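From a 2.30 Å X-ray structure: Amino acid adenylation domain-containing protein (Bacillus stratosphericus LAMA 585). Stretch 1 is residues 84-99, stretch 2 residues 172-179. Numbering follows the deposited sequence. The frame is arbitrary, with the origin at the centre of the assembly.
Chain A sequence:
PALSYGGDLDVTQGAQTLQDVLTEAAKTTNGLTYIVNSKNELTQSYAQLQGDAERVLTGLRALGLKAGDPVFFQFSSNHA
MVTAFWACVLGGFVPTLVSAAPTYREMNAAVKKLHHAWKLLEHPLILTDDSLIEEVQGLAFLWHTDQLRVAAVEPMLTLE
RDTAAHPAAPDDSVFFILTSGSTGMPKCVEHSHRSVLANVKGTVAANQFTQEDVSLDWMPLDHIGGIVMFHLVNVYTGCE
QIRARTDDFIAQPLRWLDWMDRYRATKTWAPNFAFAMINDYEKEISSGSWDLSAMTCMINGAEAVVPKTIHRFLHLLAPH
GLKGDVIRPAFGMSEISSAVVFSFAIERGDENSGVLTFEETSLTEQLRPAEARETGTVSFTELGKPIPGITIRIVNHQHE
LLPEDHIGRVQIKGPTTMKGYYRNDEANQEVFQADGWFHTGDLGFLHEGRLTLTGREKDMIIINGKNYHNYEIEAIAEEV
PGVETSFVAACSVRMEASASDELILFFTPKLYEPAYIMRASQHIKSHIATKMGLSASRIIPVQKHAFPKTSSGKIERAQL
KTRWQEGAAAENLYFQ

Stretch 1, residues 84-99: AFWACVLGGFVPTLVS
Stretch 2 172-179: DSVFFILT

The apolar centre of this contact is built around the ring of Phe175. Its chi1 is p (65°) and chi2 82°, which lays one ring face under Leu97: CD1 of Leu97 sits 4.1 Å from the ring centroid, 22° off the normal, a CH-pi contact. Leu97 reaches it with chi1 m and chi2 t. The ring of Phe85, a helix residue with chi1 t and chi2 87°, meets the same aromatic group through its own edge, CE1 of Phe85 lying 3.9 Å from CD2 of Phe175. CB of Phe175 also rests 3.8 Å from CD of Pro95. Beside this cluster, Leu97 and Ile177 (chi1 t, chi2 t) share one face of the sheet, CB of Leu97 to CG1 of Ile177 being 4.3 Å.

Thr96 and Phe176 occupy the other face. Phe176 (chi1 m, chi2 -75°) receives Val94, whose t rotamer brings CG1 within 3.4 Å of CD2 of Phe176. Farther along, CG2 of Val98 (chi1 p) packs 3.5 Å from CD2 of Leu178, whose chi1 of -92° lies between wells.

The backbone that sets these pairings enters in a helix already under way at Ala84, with phi/psi near -64/-40 through the turns up to Leu90. Gly91 flattens to -83/-2, and Gly92, at 73/12, closes a Schellman motif with weak bonds from its N to Val89 O (3.4 Å) and from Phe93 N to Cys88 O (2.8 Å). The positive phi favours glycine. Phe93, at -80/153, carries the chain into strand 94-97, which runs parallel to strand 173-178; their axes cross at -17° and approach to 4.4 Å. The bridges pair Thr96 with Phe176 and Leu97 with Ile177, at CA-CA distances of 4.5 and 4.7 Å. Before them, Val174 (-103/-36) departs from extended geometry, and Phe175 returns to it at -165/159.

Strand pairing satisfies main-chain polarity within this apolar setting. Phe176 N donates to Pro95 O at 2.6 Å, and Leu97 N donates to Phe176 O at 2.9 Å, almost linearly at 176°. Thus Phe176 bonds through both its N and O to the residues flanking Thr96, the parallel-sheet rule. The ladder loosens at Leu178 N to Leu97 O, a weak bond of 3.4 Å.

At the polar edge before the ladder, Pro95 has no amide hydrogen to give, and its CD lies 3.0 Å from Val174 O. A water instead donates to both Val174 O (2.7 Å) and Phe93 O (2.6 Å), bridging two carbonyls that cannot bond each other.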

ATOM      1  N   ALA A  84     -18.452 -26.259  -6.802  1.00 44.47           N
ATOM      2  CA  ALA A  84     -18.794 -25.388  -5.684  1.00 40.25           C
ATOM      3  C   ALA A  84     -19.210 -24.006  -6.170  1.00 39.36           C
ATOM      4  O   ALA A  84     -20.109 -23.382  -5.596  1.00 36.94           O
ATOM      5  CB  ALA A  84     -17.608 -25.286  -4.727  1.00 39.80           C
ATOM      6  N   PHE A  85     -18.559 -23.508  -7.222  1.00 38.84           N
ATOM      7  CA  PHE A  85     -18.907 -22.196  -7.755  1.00 39.79           C
ATOM      8  C   PHE A  85     -20.346 -22.169  -8.248  1.00 42.44           C
ATOM      9  O   PHE A  85     -21.087 -21.215  -7.982  1.00 38.60           O
ATOM     10  CB  PHE A  85     -17.951 -21.831  -8.887  1.00 38.23           C
ATOM     11  CG  PHE A  85     -18.320 -20.568  -9.607  1.00 43.43           C
ATOM     12  CD1 PHE A  85     -17.885 -19.338  -9.140  1.00 39.75           C
ATOM     13  CD2 PHE A  85     -19.091 -20.610 -10.757  1.00 42.67           C
ATOM     14  CE1 PHE A  85     -18.218 -18.173  -9.805  1.00 39.71           C
ATOM     15  CE2 PHE A  85     -19.428 -19.447 -11.426  1.00 44.76           C
ATOM     16  CZ  PHE A  85     -18.990 -18.226 -10.946  1.00 36.66           C
ATOM     17  N   TRP A  86     -20.762 -23.210  -8.964  1.00 40.20           N
ATOM     18  CA  TRP A  86     -22.100 -23.211  -9.535  1.00 38.83           C
ATOM     19  C   TRP A  86     -23.162 -23.530  -8.495  1.00 39.26           C
ATOM     20  O   TRP A  86     -24.279 -23.006  -8.579  1.00 40.46           O
ATOM     21  CB  TRP A  86     -22.149 -24.183 -10.702  1.00 41.38           C
ATOM     22  CG  TRP A  86     -21.441 -23.632 -11.896  1.00 42.66           C
ATOM     23  CD1 TRP A  86     -20.222 -24.003 -12.372  1.00 41.46           C
ATOM     24  CD2 TRP A  86     -21.907 -22.585 -12.754  1.00 44.28           C
ATOM     25  NE1 TRP A  86     -19.903 -23.262 -13.484  1.00 42.19           N
ATOM     26  CE2 TRP A  86     -20.921 -22.383 -13.738  1.00 42.78           C
ATOM     27  CE3 TRP A  86     -23.067 -21.806 -12.791  1.00 40.62           C
ATOM     28  CZ2 TRP A  86     -21.059 -21.434 -14.747  1.00 43.89           C
ATOM     29  CZ3 TRP A  86     -23.201 -20.867 -13.793  1.00 42.29           C
ATOM     30  CH2 TRP A  86     -22.205 -20.690 -14.758  1.00 40.88           C
ATOM     31  N   ALA A  87     -22.837 -24.351  -7.495  1.00 37.61           N
ATOM     32  CA  ALA A  87     -23.739 -24.489  -6.359  1.00 39.29           C
ATOM     33  C   ALA A  87     -24.044 -23.125  -5.750  1.00 42.75           C
ATOM     34  O   ALA A  87     -25.203 -22.804  -5.458  1.00 45.11           O
ATOM     35  CB  ALA A  87     -23.129 -25.426  -5.316  1.00 37.05           C
ATOM     36  N   CYS A  88     -23.010 -22.298  -5.570  1.00 42.06           N
ATOM     37  CA  CYS A  88     -23.212 -20.959  -5.027  1.00 37.93           C
ATOM     38  C   CYS A  88     -24.057 -20.103  -5.962  1.00 35.29           C
ATOM     39  O   CYS A  88     -24.959 -19.384  -5.515  1.00 38.34           O
ATOM     40  CB  CYS A  88     -21.858 -20.297  -4.771  1.00 41.53           C
ATOM     41  SG  CYS A  88     -20.909 -21.021  -3.418  1.00 41.51           S
ATOM     42  N   VAL A  89     -23.769 -20.151  -7.262  1.00 33.60           N
ATOM     43  CA  VAL A  89     -24.607 -19.461  -8.238  1.00 36.32           C
ATOM     44  C   VAL A  89     -26.064 -19.881  -8.093  1.00 38.75           C
ATOM     45  O   VAL A  89     -26.973 -19.047  -8.138  1.00 44.30           O
ATOM     46  CB  VAL A  89     -24.085 -19.725  -9.662  1.00 45.08           C
ATOM     47  CG1 VAL A  89     -25.111 -19.274 -10.699  1.00 38.02           C
ATOM     48  CG2 VAL A  89     -22.751 -19.025  -9.870  1.00 41.81           C
ATOM     49  N   LEU A  90     -26.315 -21.183  -7.925  1.00 42.67           N
ATOM     50  CA  LEU A  90     -27.694 -21.652  -7.805  1.00 43.26           C
ATOM     51  C   LEU A  90     -28.336 -21.143  -6.521  1.00 43.26           C
ATOM     52  O   LEU A  90     -29.511 -20.759  -6.516  1.00 45.46           O
ATOM     53  CB  LEU A  90     -27.746 -23.183  -7.850  1.00 43.31           C
ATOM     54  CG  LEU A  90     -27.401 -23.846  -9.182  1.00 45.64           C
ATOM     55  CD1 LEU A  90     -27.485 -25.358  -9.052  1.00 52.60           C
ATOM     56  CD2 LEU A  90     -28.318 -23.348 -10.289  1.00 51.49           C
ATOM     57  N   GLY A  91     -27.586 -21.129  -5.428  1.00 39.51           N
ATOM     58  CA  GLY A  91     -28.134 -20.712  -4.160  1.00 43.68           C
ATOM     59  C   GLY A  91     -28.160 -19.220  -3.923  1.00 43.23           C
ATOM     60  O   GLY A  91     -28.657 -18.783  -2.881  1.00 45.95           O
ATOM     61  N   GLY A  92     -27.660 -18.417  -4.859  1.00 40.30           N
ATOM     62  CA  GLY A  92     -27.503 -17.000  -4.597  1.00 42.17           C
ATOM     63  C   GLY A  92     -26.374 -16.680  -3.650  1.00 45.25           C
ATOM     64  O   GLY A  92     -26.287 -15.550  -3.156  1.00 48.38           O
ATOM     65  N   PHE A  93     -25.521 -17.655  -3.365  1.00 46.44           N
ATOM     66  CA  PHE A  93     -24.356 -17.432  -2.535  1.00 40.96           C
ATOM     67  C   PHE A  93     -23.267 -16.783  -3.375  1.00 44.72           C
ATOM     68  O   PHE A  93     -23.214 -16.958  -4.597  1.00 42.97           O
ATOM     69  CB  PHE A  93     -23.862 -18.751  -1.944  1.00 44.21           C
ATOM     70  CG  PHE A  93     -24.965 -19.631  -1.421  1.00 46.48           C
ATOM     71  CD1 PHE A  93     -26.018 -19.091  -0.701  1.00 49.24           C
ATOM     72  CD2 PHE A  93     -24.960 -20.997  -1.666  1.00 44.16           C
ATOM     73  CE1 PHE A  93     -27.036 -19.892  -0.224  1.00 50.73           C
ATOM     74  CE2 PHE A  93     -25.975 -21.804  -1.191  1.00 40.32           C
ATOM     75  CZ  PHE A  93     -27.016 -21.253  -0.471  1.00 42.99           C
ATOM     76  N   VAL A  94     -22.406 -16.022  -2.709  1.00 41.86           N
ATOM     77  CA  VAL A  94     -21.359 -15.256  -3.380  1.00 46.58           C
ATOM     78  C   VAL A  94     -20.005 -15.908  -3.123  1.00 42.40           C
ATOM     79  O   VAL A  94     -19.444 -15.763  -2.025  1.00 45.21           O
ATOM     80  CB  VAL A  94     -21.347 -13.793  -2.903  1.00 41.30           C
ATOM     81  CG1 VAL A  94     -20.412 -12.973  -3.761  1.00 41.42           C
ATOM     82  CG2 VAL A  94     -22.744 -13.205  -2.936  1.00 43.60           C
ATOM     83  N   PRO A  95     -19.431 -16.613  -4.093  1.00 44.29           N
ATOM     84  CA  PRO A  95     -18.101 -17.189  -3.885  1.00 44.54           C
ATOM     85  C   PRO A  95     -17.044 -16.112  -3.745  1.00 41.61           C
ATOM     86  O   PRO A  95     -17.108 -15.058  -4.380  1.00 43.99           O
ATOM     87  CB  PRO A  95     -17.865 -18.017  -5.153  1.00 41.03           C
ATOM     88  CG  PRO A  95     -19.207 -18.219  -5.745  1.00 40.34           C
ATOM     89  CD  PRO A  95     -19.982 -16.989  -5.403  1.00 42.96           C
ATOM     90  N   THR A  96     -16.050 -16.403  -2.919  1.00 41.17           N
ATOM     91  CA  THR A  96     -14.855 -15.579  -2.789  1.00 43.15           C
ATOM     92  C   THR A  96     -13.702 -16.357  -3.414  1.00 41.03           C
ATOM     93  O   THR A  96     -13.163 -17.285  -2.805  1.00 43.22           O
ATOM     94  CB  THR A  96     -14.582 -15.246  -1.329  1.00 43.66           C
ATOM     95  OG1 THR A  96     -15.764 -14.681  -0.748  1.00 41.91           O
ATOM     96  CG2 THR A  96     -13.432 -14.264  -1.218  1.00 42.76           C
ATOM     97  N   LEU A  97     -13.330 -15.976  -4.631  1.00 38.20           N
ATOM     98  CA  LEU A  97     -12.298 -16.681  -5.380  1.00 37.33           C
ATOM     99  C   LEU A  97     -10.930 -16.218  -4.898  1.00 42.19           C
ATOM    100  O   LEU A  97     -10.539 -15.068  -5.129  1.00 49.23           O
ATOM    101  CB  LEU A  97     -12.471 -16.433  -6.876  1.00 43.64           C
ATOM    102  CG  LEU A  97     -13.884 -16.643  -7.430  1.00 42.27           C
ATOM    103  CD1 LEU A  97     -13.881 -16.516  -8.944  1.00 38.67           C
ATOM    104  CD2 LEU A  97     -14.438 -17.989  -7.005  1.00 41.15           C
ATOM    105  N   VAL A  98     -10.206 -17.106  -4.221  1.00 44.22           N
ATOM    106  CA  VAL A  98      -8.841 -16.833  -3.783  1.00 45.01           C
ATOM    107  C   VAL A  98      -8.088 -18.153  -3.710  1.00 50.12           C
ATOM    108  O   VAL A  98      -8.611 -19.159  -3.218  1.00 49.71           O
ATOM    109  CB  VAL A  98      -8.811 -16.091  -2.428  1.00 50.38           C
ATOM    110  CG1 VAL A  98      -9.536 -16.887  -1.359  1.00 46.84           C
ATOM    111  CG2 VAL A  98      -7.371 -15.799  -2.008  1.00 48.68           C
ATOM    112  N   SER A  99      -6.859 -18.145  -4.212  1.00 55.20           N
ATOM    113  CA  SER A  99      -6.059 -19.360  -4.229  1.00 54.90           C
ATOM    114  C   SER A  99      -5.797 -19.844  -2.810  1.00 55.60           C
ATOM    115  O   SER A  99      -5.774 -19.062  -1.856  1.00 49.54           O
ATOM    116  CB  SER A  99      -4.729 -19.119  -4.943  1.00 59.22           C
ATOM    117  OG  SER A  99      -4.002 -18.086  -4.304  1.00 76.49           O
ATOM    118  N   ASP A 172     -27.374  -8.515  -8.966  1.00 43.80           N
ATOM    119  CA  ASP A 172     -26.913  -9.239  -7.790  1.00 44.28           C
ATOM    120  C   ASP A 172     -25.418  -9.506  -7.900  1.00 41.30           C
ATOM    121  O   ASP A 172     -24.894  -9.762  -8.988  1.00 44.67           O
ATOM    122  CB  ASP A 172     -27.673 -10.562  -7.647  1.00 47.40           C
ATOM    123  CG  ASP A 172     -29.134 -10.364  -7.292  1.00 46.79           C
ATOM    124  OD1 ASP A 172     -29.530  -9.212  -7.014  1.00 51.55           O
ATOM    125  OD2 ASP A 172     -29.885 -11.363  -7.289  1.00 55.71           O
ATOM    126  N   SER A 173     -24.725  -9.432  -6.768  1.00 36.14           N
ATOM    127  CA  SER A 173     -23.326  -9.835  -6.730  1.00 39.98           C
ATOM    128  C   SER A 173     -23.205 -11.326  -7.019  1.00 42.76           C
ATOM    129  O   SER A 173     -23.917 -12.143  -6.430  1.00 39.56           O
ATOM    130  CB  SER A 173     -22.725  -9.514  -5.364  1.00 39.63           C
ATOM    131  OG  SER A 173     -22.698  -8.117  -5.141  1.00 43.84           O
ATOM    132  N   VAL A 174     -22.299 -11.684  -7.925  1.00 40.81           N
ATOM    133  CA  VAL A 174     -22.139 -13.069  -8.347  1.00 38.89           C
ATOM    134  C   VAL A 174     -20.917 -13.719  -7.705  1.00 42.96           C
ATOM    135  O   VAL A 174     -20.952 -14.908  -7.384  1.00 39.59           O
ATOM    136  CB  VAL A 174     -22.081 -13.162  -9.889  1.00 37.79           C
ATOM    137  CG1 VAL A 174     -20.822 -12.494 -10.430  1.00 40.15           C
ATOM    138  CG2 VAL A 174     -22.178 -14.622 -10.342  1.00 45.83           C
ATOM    139  N   PHE A 175     -19.833 -12.968  -7.508  1.00 37.99           N
ATOM    140  CA  PHE A 175     -18.710 -13.477  -6.727  1.00 38.56           C
ATOM    141  C   PHE A 175     -17.790 -12.332  -6.329  1.00 44.66           C
ATOM    142  O   PHE A 175     -17.796 -11.258  -6.936  1.00 40.96           O
ATOM    143  CB  PHE A 175     -17.915 -14.553  -7.488  1.00 35.42           C
ATOM    144  CG  PHE A 175     -17.227 -14.056  -8.733  1.00 36.70           C
ATOM    145  CD1 PHE A 175     -16.008 -13.400  -8.660  1.00 41.01           C
ATOM    146  CD2 PHE A 175     -17.783 -14.276  -9.979  1.00 39.51           C
ATOM    147  CE1 PHE A 175     -15.375 -12.948  -9.805  1.00 35.62           C
ATOM    148  CE2 PHE A 175     -17.155 -13.828 -11.126  1.00 36.77           C
ATOM    149  CZ  PHE A 175     -15.946 -13.166 -11.037  1.00 35.76           C
ATOM    150  N   PHE A 176     -17.009 -12.584  -5.282  1.00 39.55           N
ATOM    151  CA  PHE A 176     -15.855 -11.778  -4.929  1.00 39.38           C
ATOM    152  C   PHE A 176     -14.594 -12.395  -5.524  1.00 41.34           C
ATOM    153  O   PHE A 176     -14.518 -13.604  -5.746  1.00 37.94           O
ATOM    154  CB  PHE A 176     -15.691 -11.689  -3.410  1.00 39.61           C
ATOM    155  CG  PHE A 176     -16.828 -11.013  -2.709  1.00 39.31           C
ATOM    156  CD1 PHE A 176     -16.971  -9.637  -2.761  1.00 42.18           C
ATOM    157  CD2 PHE A 176     -17.739 -11.749  -1.973  1.00 35.38           C
ATOM    158  CE1 PHE A 176     -18.011  -9.010  -2.104  1.00 44.23           C
ATOM    159  CE2 PHE A 176     -18.780 -11.131  -1.315  1.00 42.26           C
ATOM    160  CZ  PHE A 176     -18.917  -9.753  -1.380  1.00 44.76           C
ATOM    161  N   ILE A 177     -13.592 -11.555  -5.765  1.00 42.20           N
ATOM    162  CA  ILE A 177     -12.282 -12.038  -6.185  1.00 42.01           C
ATOM    163  C   ILE A 177     -11.226 -11.106  -5.612  1.00 46.53           C
ATOM    164  O   ILE A 177     -11.391  -9.881  -5.606  1.00 42.88           O
ATOM    165  CB  ILE A 177     -12.169 -12.160  -7.721  1.00 43.51           C
ATOM    166  CG1 ILE A 177     -10.788 -12.703  -8.108  1.00 42.55           C
ATOM    167  CG2 ILE A 177     -12.424 -10.831  -8.399  1.00 37.48           C
ATOM    168  CD1 ILE A 177     -10.734 -13.324  -9.501  1.00 39.12           C
ATOM    169  N   LEU A 178     -10.144 -11.698  -5.120  1.00 48.83           N
ATOM    170  CA  LEU A 178      -9.103 -10.957  -4.431  1.00 44.99           C
ATOM    171  C   LEU A 178      -8.009 -10.540  -5.402  1.00 48.72           C
ATOM    172  O   LEU A 178      -7.658 -11.286  -6.320  1.00 46.47           O
ATOM    173  CB  LEU A 178      -8.522 -11.802  -3.299  1.00 44.65           C
ATOM    174  CG  LEU A 178      -9.183 -11.620  -1.929  1.00 54.48           C
ATOM    175  CD1 LEU A 178     -10.700 -11.537  -2.006  1.00 48.95           C
ATOM    176  CD2 LEU A 178      -8.773 -12.763  -1.013  1.00 49.57           C
ATOM    177  N   THR A 179      -7.478  -9.338  -5.192  1.00 49.27           N
ATOM    178  CA  THR A 179      -6.448  -8.783  -6.062  1.00 50.76           C
ATOM    179  C   THR A 179      -5.095  -9.434  -5.809  1.00 49.60           C
ATOM    180  O   THR A 179      -4.793  -9.834  -4.686  1.00 54.62           O
ATOM    181  CB  THR A 179      -6.317  -7.267  -5.865  1.00 50.18           C
ATOM    182  OG1 THR A 179      -6.085  -6.983  -4.479  1.00 53.62           O
ATOM    183  CG2 THR A 179      -7.580  -6.557  -6.323  1.00 47.45           C
TER
HETATM  184  O   HOH W   1     -23.195 -16.412  -7.138  1.00 43.16           O
HETATM  185  O   HOH W   2      -7.863 -14.340  -6.215  1.00 53.06           O